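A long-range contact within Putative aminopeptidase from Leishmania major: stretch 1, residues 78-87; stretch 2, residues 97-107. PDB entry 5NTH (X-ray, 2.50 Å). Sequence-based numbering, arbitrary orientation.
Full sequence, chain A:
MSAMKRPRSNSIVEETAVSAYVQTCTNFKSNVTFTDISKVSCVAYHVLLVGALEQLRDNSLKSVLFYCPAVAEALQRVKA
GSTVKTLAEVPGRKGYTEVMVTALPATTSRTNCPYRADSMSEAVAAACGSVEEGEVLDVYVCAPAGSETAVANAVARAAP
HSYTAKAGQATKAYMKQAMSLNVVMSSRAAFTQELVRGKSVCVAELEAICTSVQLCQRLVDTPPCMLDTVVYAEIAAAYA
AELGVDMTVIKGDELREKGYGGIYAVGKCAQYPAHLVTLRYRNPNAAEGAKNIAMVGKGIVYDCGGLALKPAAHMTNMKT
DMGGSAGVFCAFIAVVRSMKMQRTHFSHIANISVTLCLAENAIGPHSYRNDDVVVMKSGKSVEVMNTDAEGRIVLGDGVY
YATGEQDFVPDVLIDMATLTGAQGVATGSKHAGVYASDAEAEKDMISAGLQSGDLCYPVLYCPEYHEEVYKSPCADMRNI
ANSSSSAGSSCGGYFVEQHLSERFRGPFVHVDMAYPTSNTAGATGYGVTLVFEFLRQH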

ATOM      1  N   VAL A  78      39.388 -29.558  -4.571  1.00 36.25           N
ATOM      2  CA  VAL A  78      38.578 -28.834  -3.626  1.00 37.53           C
ATOM      3  C   VAL A  78      39.409 -27.630  -3.151  1.00 37.75           C
ATOM      4  O   VAL A  78      40.604 -27.760  -2.886  1.00 38.29           O
ATOM      5  CB  VAL A  78      38.115 -29.745  -2.450  1.00 37.35           C
ATOM      6  CG1 VAL A  78      39.242 -30.055  -1.476  1.00 37.27           C
ATOM      7  CG2 VAL A  78      36.952 -29.111  -1.724  1.00 37.71           C
ATOM      8  N   LYS A  79      38.775 -26.462  -3.142  1.00 37.30           N
ATOM      9  CA  LYS A  79      39.331 -25.239  -2.569  1.00 37.25           C
ATOM     10  C   LYS A  79      38.416 -24.865  -1.366  1.00 37.50           C
ATOM     11  O   LYS A  79      37.268 -25.356  -1.296  1.00 38.72           O
ATOM     12  CB  LYS A  79      39.366 -24.147  -3.653  1.00 37.34           C
ATOM     13  N   ALA A  80      38.896 -24.039  -0.428  1.00 35.53           N
ATOM     14  CA  ALA A  80      38.043 -23.532   0.684  1.00 35.34           C
ATOM     15  C   ALA A  80      36.665 -23.080   0.218  1.00 34.92           C
ATOM     16  O   ALA A  80      36.556 -22.195  -0.642  1.00 34.39           O
ATOM     17  CB  ALA A  80      38.720 -22.385   1.437  1.00 35.04           C
ATOM     18  N   GLY A  81      35.627 -23.714   0.770  1.00 36.24           N
ATOM     19  CA  GLY A  81      34.225 -23.387   0.443  1.00 38.03           C
ATOM     20  C   GLY A  81      33.566 -24.127  -0.707  1.00 38.94           C
ATOM     21  O   GLY A  81      32.361 -24.068  -0.856  1.00 40.15           O
ATOM     22  N   SER A  82      34.344 -24.815  -1.534  1.00 40.59           N
ATOM     23  CA  SER A  82      33.791 -25.439  -2.744  1.00 41.50           C
ATOM     24  C   SER A  82      33.493 -26.927  -2.516  1.00 40.19           C
ATOM     25  O   SER A  82      33.660 -27.450  -1.416  1.00 39.22           O
ATOM     26  CB  SER A  82      34.715 -25.218  -3.967  1.00 42.25           C
ATOM     27  OG  SER A  82      35.946 -25.924  -3.852  1.00 43.40           O
ATOM     28  N   THR A  83      33.005 -27.575  -3.570  1.00 38.27           N
ATOM     29  CA  THR A  83      32.662 -28.976  -3.544  1.00 36.71           C
ATOM     30  C   THR A  83      33.182 -29.672  -4.815  1.00 35.82           C
ATOM     31  O   THR A  83      33.179 -29.115  -5.920  1.00 34.87           O
ATOM     32  CB  THR A  83      31.137 -29.189  -3.362  1.00 35.49           C
ATOM     33  OG1 THR A  83      30.807 -29.073  -1.981  1.00 35.12           O
ATOM     34  CG2 THR A  83      30.704 -30.569  -3.797  1.00 35.33           C
ATOM     35  N   VAL A  84      33.631 -30.904  -4.628  1.00 34.33           N
ATOM     36  CA  VAL A  84      34.028 -31.746  -5.717  1.00 33.49           C
ATOM     37  C   VAL A  84      33.374 -33.098  -5.521  1.00 34.70           C
ATOM     38  O   VAL A  84      33.343 -33.647  -4.425  1.00 34.75           O
ATOM     39  CB  VAL A  84      35.536 -31.846  -5.785  1.00 33.14           C
ATOM     40  CG1 VAL A  84      35.959 -32.874  -6.802  1.00 32.99           C
ATOM     41  CG2 VAL A  84      36.124 -30.490  -6.152  1.00 33.81           C
ATOM     42  N   LYS A  85      32.839 -33.616  -6.613  1.00 37.05           N
ATOM     43  CA  LYS A  85      32.031 -34.813  -6.593  1.00 39.81           C
ATOM     44  C   LYS A  85      32.463 -35.762  -7.695  1.00 37.73           C
ATOM     45  O   LYS A  85      32.840 -35.328  -8.775  1.00 38.06           O
ATOM     46  CB  LYS A  85      30.601 -34.398  -6.813  1.00 42.91           C
ATOM     47  CG  LYS A  85      29.562 -35.500  -6.642  1.00 47.70           C
ATOM     48  CD  LYS A  85      28.164 -35.007  -7.051  1.00 50.04           C
ATOM     49  CE  LYS A  85      27.868 -33.570  -6.601  1.00 48.93           C
ATOM     50  NZ  LYS A  85      26.490 -33.229  -6.973  1.00 50.22           N
ATOM     51  N   THR A  86      32.389 -37.056  -7.418  1.00 35.23           N
ATOM     52  CA  THR A  86      32.839 -38.060  -8.354  1.00 32.77           C
ATOM     53  C   THR A  86      32.303 -39.423  -7.997  1.00 32.29           C
ATOM     54  O   THR A  86      31.852 -39.653  -6.863  1.00 30.45           O
ATOM     55  CB  THR A  86      34.379 -38.119  -8.374  1.00 32.31           C
ATOM     56  OG1 THR A  86      34.815 -38.880  -9.497  1.00 32.53           O
ATOM     57  CG2 THR A  86      34.930 -38.743  -7.117  1.00 32.31           C
ATOM     58  N   LEU A  87      32.369 -40.329  -8.968  1.00 32.58           N
ATOM     59  CA  LEU A  87      32.157 -41.748  -8.705  1.00 33.44           C
ATOM     60  C   LEU A  87      33.518 -42.357  -8.537  1.00 34.06           C
ATOM     61  O   LEU A  87      34.505 -41.849  -9.074  1.00 33.54           O
ATOM     62  CB  LEU A  87      31.454 -42.424  -9.860  1.00 33.38           C
ATOM     63  CG  LEU A  87      30.180 -41.715 -10.275  1.00 34.08           C
ATOM     64  CD1 LEU A  87      29.716 -42.199 -11.643  1.00 33.80           C
ATOM     65  CD2 LEU A  87      29.117 -41.940  -9.208  1.00 34.69           C
ATOM     66  N   THR A  97      30.830 -46.005  -6.202  1.00 34.07           N
ATOM     67  CA  THR A  97      30.380 -45.354  -4.976  1.00 34.17           C
ATOM     68  C   THR A  97      30.372 -43.861  -5.265  1.00 34.47           C
ATOM     69  O   THR A  97      31.254 -43.368  -5.980  1.00 36.75           O
ATOM     70  CB  THR A  97      31.355 -45.670  -3.817  1.00 34.26           C
ATOM     71  OG1 THR A  97      31.348 -47.070  -3.552  1.00 34.85           O
ATOM     72  CG2 THR A  97      31.004 -44.939  -2.513  1.00 34.20           C
ATOM     73  N   GLU A  98      29.395 -43.130  -4.746  1.00 32.98           N
ATOM     74  CA  GLU A  98      29.403 -41.690  -4.960  1.00 33.76           C
ATOM     75  C   GLU A  98      30.134 -41.040  -3.786  1.00 32.88           C
ATOM     76  O   GLU A  98      29.773 -41.225  -2.613  1.00 31.30           O
ATOM     77  CB  GLU A  98      27.985 -41.128  -5.127  1.00 36.11           C
ATOM     78  CG  GLU A  98      27.933 -39.670  -5.590  1.00 37.78           C
ATOM     79  CD  GLU A  98      26.528 -39.215  -5.982  1.00 38.81           C
ATOM     80  OE1 GLU A  98      25.804 -38.761  -5.091  1.00 36.55           O
ATOM     81  OE2 GLU A  98      26.152 -39.293  -7.186  1.00 41.44           O
ATOM     82  N   VAL A  99      31.169 -40.285  -4.123  1.00 31.34           N
ATOM     83  CA  VAL A  99      31.926 -39.536  -3.144  1.00 31.00           C
ATOM     84  C   VAL A  99      31.833 -38.033  -3.394  1.00 32.30           C
ATOM     85  O   VAL A  99      32.207 -37.533  -4.480  1.00 32.00           O
ATOM     86  CB  VAL A  99      33.403 -39.927  -3.159  1.00 29.65           C
ATOM     87  CG1 VAL A  99      34.122 -39.316  -1.959  1.00 29.18           C
ATOM     88  CG2 VAL A  99      33.523 -41.435  -3.124  1.00 29.30           C
ATOM     89  N   MET A 100      31.376 -37.313  -2.373  1.00 33.10           N
ATOM     90  CA  MET A 100      31.324 -35.868  -2.430  1.00 35.45           C
ATOM     91  C   MET A 100      32.265 -35.333  -1.349  1.00 32.39           C
ATOM     92  O   MET A 100      32.333 -35.848  -0.238  1.00 30.83           O
ATOM     93  CB  MET A 100      29.858 -35.393  -2.327  1.00 41.72           C
ATOM     94  CG  MET A 100      29.674 -33.915  -1.982  1.00 49.24           C
ATOM     95  SD  MET A 100      27.999 -33.200  -2.130  1.00 60.54           S
ATOM     96  CE  MET A 100      28.120 -31.784  -1.007  1.00 59.00           C
ATOM     97  N   VAL A 101      33.022 -34.319  -1.721  1.00 30.42           N
ATOM     98  CA  VAL A 101      34.073 -33.795  -0.898  1.00 30.43           C
ATOM     99  C   VAL A 101      33.883 -32.296  -0.758  1.00 31.75           C
ATOM    100  O   VAL A 101      33.966 -31.577  -1.771  1.00 31.37           O
ATOM    101  CB  VAL A 101      35.424 -34.025  -1.553  1.00 30.39           C
ATOM    102  CG1 VAL A 101      36.525 -33.197  -0.875  1.00 30.53           C
ATOM    103  CG2 VAL A 101      35.768 -35.501  -1.514  1.00 30.96           C
ATOM    104  N   THR A 102      33.708 -31.822   0.490  1.00 31.49           N
ATOM    105  CA  THR A 102      33.389 -30.423   0.745  1.00 31.08           C
ATOM    106  C   THR A 102      34.291 -29.804   1.797  1.00 29.95           C
ATOM    107  O   THR A 102      34.332 -30.231   2.944  1.00 29.49           O
ATOM    108  CB  THR A 102      31.898 -30.233   1.140  1.00 31.70           C
ATOM    109  OG1 THR A 102      31.051 -30.743   0.102  1.00 33.70           O
ATOM    110  CG2 THR A 102      31.558 -28.762   1.328  1.00 31.18           C
ATOM    111  N   ALA A 103      34.977 -28.746   1.389  1.00 29.22           N
ATOM    112  CA  ALA A 103      35.767 -27.941   2.292  1.00 28.81           C
ATOM    113  C   ALA A 103      34.898 -26.876   2.967  1.00 29.05           C
ATOM    114  O   ALA A 103      34.123 -26.158   2.308  1.00 28.00           O
ATOM    115  CB  ALA A 103      36.889 -27.281   1.537  1.00 28.83           C
ATOM    116  N   LEU A 104      35.054 -26.782   4.286  1.00 29.27           N
ATOM    117  CA  LEU A 104      34.414 -25.760   5.050  1.00 30.02           C
ATOM    118  C   LEU A 104      35.101 -24.456   4.719  1.00 31.91           C
ATOM    119  O   LEU A 104      36.189 -24.459   4.141  1.00 31.39           O
ATOM    120  CB  LEU A 104      34.507 -26.036   6.538  1.00 30.10           C
ATOM    121  CG  LEU A 104      33.919 -27.381   7.018  1.00 30.30           C
ATOM    122  CD1 LEU A 104      34.358 -27.693   8.454  1.00 29.76           C
ATOM    123  CD2 LEU A 104      32.397 -27.473   6.852  1.00 29.72           C
ATOM    124  N   PRO A 105      34.451 -23.327   5.055  1.00 35.74           N
ATOM    125  CA  PRO A 105      35.041 -22.026   4.746  1.00 36.70           C
ATOM    126  C   PRO A 105      36.282 -21.693   5.562  1.00 36.79           C
ATOM    127  O   PRO A 105      36.466 -22.170   6.715  1.00 34.71           O
ATOM    128  CB  PRO A 105      33.905 -21.041   5.061  1.00 36.93           C
ATOM    129  CG  PRO A 105      32.653 -21.864   4.976  1.00 36.51           C
ATOM    130  CD  PRO A 105      33.076 -23.160   5.583  1.00 36.40           C
ATOM    131  N   ALA A 106      37.101 -20.857   4.924  1.00 38.12           N
ATOM    132  CA  ALA A 106      38.415 -20.445   5.425  1.00 38.63           C
ATOM    133  C   ALA A 106      38.350 -19.650   6.732  1.00 39.97           C
ATOM    134  O   ALA A 106      39.128 -19.913   7.641  1.00 41.20           O
ATOM    135  CB  ALA A 106      39.113 -19.620   4.347  1.00 37.95           C
ATOM    136  N   THR A 107      37.403 -18.710   6.819  1.00 41.19           N
ATOM    137  CA  THR A 107      37.373 -17.703   7.884  1.00 42.77           C
ATOM    138  C   THR A 107      36.024 -17.697   8.614  1.00 38.67           C
ATOM    139  O   THR A 107      34.960 -17.763   8.008  1.00 38.22           O
ATOM    140  CB  THR A 107      37.706 -16.284   7.322  1.00 45.74           C
ATOM    141  OG1 THR A 107      36.738 -15.904   6.339  1.00 48.57           O
ATOM    142  CG2 THR A 107      39.080 -16.263   6.632  1.00 47.23           C
TER

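Two antiparallel strands, starting at Thr83 and Thr97, run with their N-to-C directions 168° apart and their axes 4.7 Å apart at closest approach; together the two stretches bury 728 Å² against each other. Stretch 2 enters at Thr97, whose CA-to-CB bond points away from stretch 1, so its contribution comes from the backbone: Thr97 O receives a CA-H...O contact from Leu87 CA at 3.3 Å. Glu98 faces Leu87 in a non-hydrogen-bonded pair. Leu87 CD2 packs 4.3 Å from Glu98 CB, against the aliphatic part of the acid, while Glu98 OE1 is hydrogen-bonded elsewhere in the structure.

Val99 and Thr86 form a hydrogen-bonded pair, with Val99 N to Thr86 O at 2.9 Å and Thr86 N to Val99 O at 3.0 Å. Both beta-branched side chains lie on the same face of the sheet, and Thr86 CG2 comes within 4.4 Å of Val99 CB. The hydroxyl of Thr86 is satisfied within its own stretch, Thr86 OG1 donating to Leu87 O at 3.0 Å. Val99 O also receives a CA-H...O contact from Lys85 CA at 3.4 Å.

Met100, on the face shared with Lys85 and Thr83, is buried and extended. Its CB lies 4.3 Å from Lys85 CG, where the lysine presents methylene rather than charge, and its CE reaches to 3.9 Å from Thr83 OG1. Val101 repeats the hydrogen-bonded pattern with Val84: Val101 N to Val84 O is 2.8 Å and Val84 N to Val101 O is 3.0 Å, the latter at 168°. Val101 CG1 meets Val78 CB at 4.1 Å, an apolar contact to a residue before the first strand.

At Thr102 the link is between side chains: Thr102 OG1 and Thr83 OG1 hydrogen-bond at 2.7 Å, across a non-hydrogen-bonded pair whose close CA atoms, 4.6 Å apart, bring the two hydroxyls together. Ala103 is buried and points toward stretch 1. Its CB fits 3.7 Å from Val78 CG2 and 3.4 Å from Lys79 O, so a small methyl suits this tight site. The backbone bonds here weaken: Ala103 N to Ser82 O is 3.4 Å, and Gly81 N makes weak bonds to Ala103 O at 3.3 Å and Leu104 O at 3.5 Å. Gly81 lies in the type II turn from Lys79 to Ser82, at phi 90°, where a CB would jam against the preceding carbonyl. The CA-to-CB bonds of Leu104 and Pro105 point away, and Ala106 CB closes the contact 4.0 Å from Ala80 CB.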